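Local coordinates for cobalamin biosynthesis protein CobN (PDB 7C6O) that is the large catalytic subunit of cobaltochelatase, the ligase that inserts cobalt into the corrin ring during cobalamin biosynthesis, at residues Ala723-Gly728 with Gly831-Leu836. Sequence-based numbering, arbitrary orientation. Where two conformers were deposited one is given.
Sequences ARQLFG and GLVNVL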
ATOM      1  N   ALA A 723      12.686 -18.433  -9.932  1.00 22.30           N
ATOM      2  CA  ALA A 723      12.389 -17.282 -10.768  1.00 19.52           C
ATOM      3  C   ALA A 723      13.661 -16.670 -11.334  1.00 21.29           C
ATOM      4  O   ALA A 723      14.744 -16.775 -10.749  1.00 18.24           O
ATOM      5  CB  ALA A 723      11.630 -16.222  -9.969  1.00 20.86           C
ATOM      6  N   ARG A 724      13.526 -16.039 -12.498  1.00 23.42           N
ATOM      7  CA  ARG A 724      14.600 -15.196 -13.000  0.53 28.64           C
ATOM      8  C   ARG A 724      14.747 -13.988 -12.079  1.00 27.73           C
ATOM      9  O   ARG A 724      13.755 -13.367 -11.681  1.00 23.74           O
ATOM     10  CB  ARG A 724      14.322 -14.778 -14.449  0.53 31.28           C
ATOM     11  CG  ARG A 724      13.943 -13.318 -14.668  0.53 33.94           C
ATOM     12  CD  ARG A 724      12.438 -13.095 -14.583  0.53 36.05           C
ATOM     13  NE  ARG A 724      12.108 -11.671 -14.581  0.53 35.87           N
ATOM     14  CZ  ARG A 724      11.719 -10.993 -13.506  0.53 32.40           C
ATOM     15  NH1 ARG A 724      11.591 -11.611 -12.339  0.53 30.53           N
ATOM     16  NH2 ARG A 724      11.448  -9.699 -13.599  0.53 28.06           N
ATOM     17  N   GLN A 725      15.983 -13.675 -11.712  1.00 24.82           N
ATOM     18  CA  GLN A 725      16.230 -12.668 -10.690  1.00 22.21           C
ATOM     19  C   GLN A 725      16.335 -11.277 -11.298  1.00 21.42           C
ATOM     20  O   GLN A 725      17.131 -11.049 -12.215  1.00 19.55           O
ATOM     21  CB  GLN A 725      17.506 -12.997  -9.912  1.00 19.22           C
ATOM     22  CG  GLN A 725      17.493 -14.359  -9.232  1.00 18.79           C
ATOM     23  CD  GLN A 725      16.389 -14.493  -8.196  1.00 20.11           C
ATOM     24  OE1 GLN A 725      15.878 -13.498  -7.675  1.00 20.17           O
ATOM     25  NE2 GLN A 725      16.016 -15.731  -7.894  1.00 19.84           N
ATOM     26  N   LEU A 726      15.520 -10.358 -10.790  1.00 16.86           N
ATOM     27  CA  LEU A 726      15.743  -8.929 -10.975  1.00 19.16           C
ATOM     28  C   LEU A 726      16.536  -8.449  -9.767  1.00 21.98           C
ATOM     29  O   LEU A 726      15.996  -8.349  -8.660  1.00 19.24           O
ATOM     30  CB  LEU A 726      14.423  -8.174 -11.112  1.00 17.95           C
ATOM     31  CG  LEU A 726      14.525  -6.662 -11.329  1.00 18.24           C
ATOM     32  CD1 LEU A 726      15.219  -6.345 -12.649  1.00 23.15           C
ATOM     33  CD2 LEU A 726      13.149  -6.022 -11.282  1.00 20.14           C
ATOM     34  N   PHE A 727      17.823  -8.186  -9.970  1.00 19.82           N
ATOM     35  CA  PHE A 727      18.718  -7.848  -8.872  1.00 22.55           C
ATOM     36  C   PHE A 727      19.637  -6.726  -9.321  1.00 22.41           C
ATOM     37  O   PHE A 727      20.249  -6.814 -10.390  1.00 23.35           O
ATOM     38  CB  PHE A 727      19.531  -9.070  -8.427  1.00 22.33           C
ATOM     39  CG  PHE A 727      20.255  -8.873  -7.126  1.00 27.58           C
ATOM     40  CD1 PHE A 727      19.604  -9.077  -5.920  1.00 26.66           C
ATOM     41  CD2 PHE A 727      21.584  -8.486  -7.109  1.00 30.90           C
ATOM     42  CE1 PHE A 727      20.266  -8.897  -4.719  1.00 27.68           C
ATOM     43  CE2 PHE A 727      22.252  -8.303  -5.911  1.00 30.76           C
ATOM     44  CZ  PHE A 727      21.593  -8.511  -4.716  1.00 28.25           C
ATOM     45  N   GLY A 728      19.731  -5.676  -8.508  1.00 22.02           N
ATOM     46  CA  GLY A 728      20.464  -4.494  -8.923  1.00 24.59           C
ATOM     47  C   GLY A 728      19.939  -3.883 -10.200  1.00 26.16           C
ATOM     48  O   GLY A 728      20.706  -3.273 -10.953  1.00 25.60           O
ATOM     49  N   GLY A 831      11.364 -13.106  -8.072  1.00 18.07           N
ATOM     50  CA  GLY A 831      12.659 -12.616  -8.503  1.00 19.36           C
ATOM     51  C   GLY A 831      13.074 -11.303  -7.881  1.00 18.74           C
ATOM     52  O   GLY A 831      13.817 -10.538  -8.502  1.00 17.11           O
ATOM     53  N   LEU A 832      12.616 -11.021  -6.664  1.00 18.28           N
ATOM     54  CA  LEU A 832      12.868  -9.748  -5.990  1.00 14.17           C
ATOM     55  C   LEU A 832      13.518 -10.032  -4.637  1.00 16.95           C
ATOM     56  O   LEU A 832      12.902  -9.846  -3.582  1.00 19.29           O
ATOM     57  CB  LEU A 832      11.555  -8.951  -5.832  1.00 13.98           C
ATOM     58  CG  LEU A 832      10.739  -8.725  -7.106  1.00 14.94           C
ATOM     59  CD1 LEU A 832       9.373  -8.135  -6.777  1.00 14.20           C
ATOM     60  CD2 LEU A 832      11.486  -7.823  -8.076  1.00 16.53           C
ATOM     61  N   VAL A 833      14.777 -10.477  -4.669  1.00 15.89           N
ATOM     62  CA  VAL A 833      15.437 -10.903  -3.440  1.00 17.39           C
ATOM     63  C   VAL A 833      15.703  -9.720  -2.507  1.00 15.19           C
ATOM     64  O   VAL A 833      15.765  -9.894  -1.284  1.00 16.94           O
ATOM     65  CB  VAL A 833      16.723 -11.683  -3.789  1.00 20.22           C
ATOM     66  CG1 VAL A 833      17.642 -11.830  -2.580  1.00 22.26           C
ATOM     67  CG2 VAL A 833      16.363 -13.063  -4.329  1.00 22.54           C
ATOM     68  N   ASN A 834      15.819  -8.500  -3.042  1.00 15.60           N
ATOM     69  CA  ASN A 834      16.146  -7.388  -2.151  1.00 13.96           C
ATOM     70  C   ASN A 834      14.978  -6.957  -1.261  1.00 17.94           C
ATOM     71  O   ASN A 834      15.152  -6.019  -0.475  1.00 19.40           O
ATOM     72  CB  ASN A 834      16.684  -6.192  -2.953  1.00 17.21           C
ATOM     73  CG  ASN A 834      15.602  -5.432  -3.704  1.00 18.54           C
ATOM     74  OD1 ASN A 834      14.518  -5.948  -3.968  1.00 20.84           O
ATOM     75  ND2 ASN A 834      15.910  -4.194  -4.073  1.00 17.81           N
ATOM     76  N   VAL A 835      13.810  -7.606  -1.337  1.00 16.68           N
ATOM     77  CA  VAL A 835      12.795  -7.375  -0.312  1.00 16.09           C
ATOM     78  C   VAL A 835      13.210  -8.024   1.000  1.00 17.45           C
ATOM     79  O   VAL A 835      12.669  -7.688   2.061  1.00 17.86           O
ATOM     80  CB  VAL A 835      11.403  -7.878  -0.749  1.00 13.99           C
ATOM     81  CG1 VAL A 835      11.015  -7.281  -2.096  1.00 13.78           C
ATOM     82  CG2 VAL A 835      11.350  -9.408  -0.776  1.00 13.93           C
ATOM     83  N   LEU A 836      14.161  -8.947   0.953  1.00 16.10           N
ATOM     84  CA  LEU A 836      14.838  -9.525   2.098  1.00 13.82           C
ATOM     85  C   LEU A 836      16.111  -8.733   2.390  1.00 15.17           C
ATOM     86  O   LEU A 836      16.756  -8.224   1.467  1.00 14.36           O
ATOM     87  CB  LEU A 836      15.182 -10.988   1.832  1.00 15.16           C
ATOM     88  CG  LEU A 836      14.037 -11.842   1.275  1.00 15.30           C
ATOM     89  CD1 LEU A 836      14.495 -13.271   0.984  1.00 14.95           C
ATOM     90  CD2 LEU A 836      12.854 -11.839   2.234  1.00 16.86           C
TER
HETATM   91  O   HOH W   1      16.435 -10.923  -7.023  1.00 20.24           O
HETATM   92  O   HOH W   2      16.196  -7.724  -5.943  1.00 18.94           O
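Two loops of the CobN chain, one following helix 710-722 and the other, containing a 3-10 turn at 833-835, leading toward helix 853-874, meet where Leu726 and Gln725 approach Gly831. One direct backbone bond joins them: Leu726 N donates to Gly831 O over 2.9 Å, with an N-H...O angle of 144°, and the N-H meets a lone pair in the carbonyl plane. Beside it, Gly831 CA lies 3.4 Å from Arg724 O in a CA-H...O contact. Gly831 has a positive phi of 72°, a conformation glycine adopts readily, and the face of its CA turned to the other loop is occupied by Arg724 O.

Past this point the loops diverge and water takes over. Water 1 accepts from Val833 N and lies 2.7 Å from Gln725 OE1; water 2 links Asn834 N to Leu726 O, donating to that oxygen over 2.8 Å. The Gln725 chain bends at chi2 (-62°), which brings OE1 to 3.4 Å from Val833 CG2, while NE2 turns back to Ile720 O. Leu726 and Leu832 lie side by side and point the same way, their CD2 atoms 4.0 Å apart. Phe727 reaches Val833 more loosely, CD1 to CB 4.4 Å, and its ring packs edge-to-face with Phe792 of helix 784-801. The side-chain amide of Asn834 is hydrogen-bonded to Gly265 N and Asp268 OD2.

With a single direct hydrogen bond, the junction relies on ordered water to satisfy the backbone N-H groups of Val833 and Asn834 at the start of the 3-10 turn, while small apolar contacts flank this polar seam.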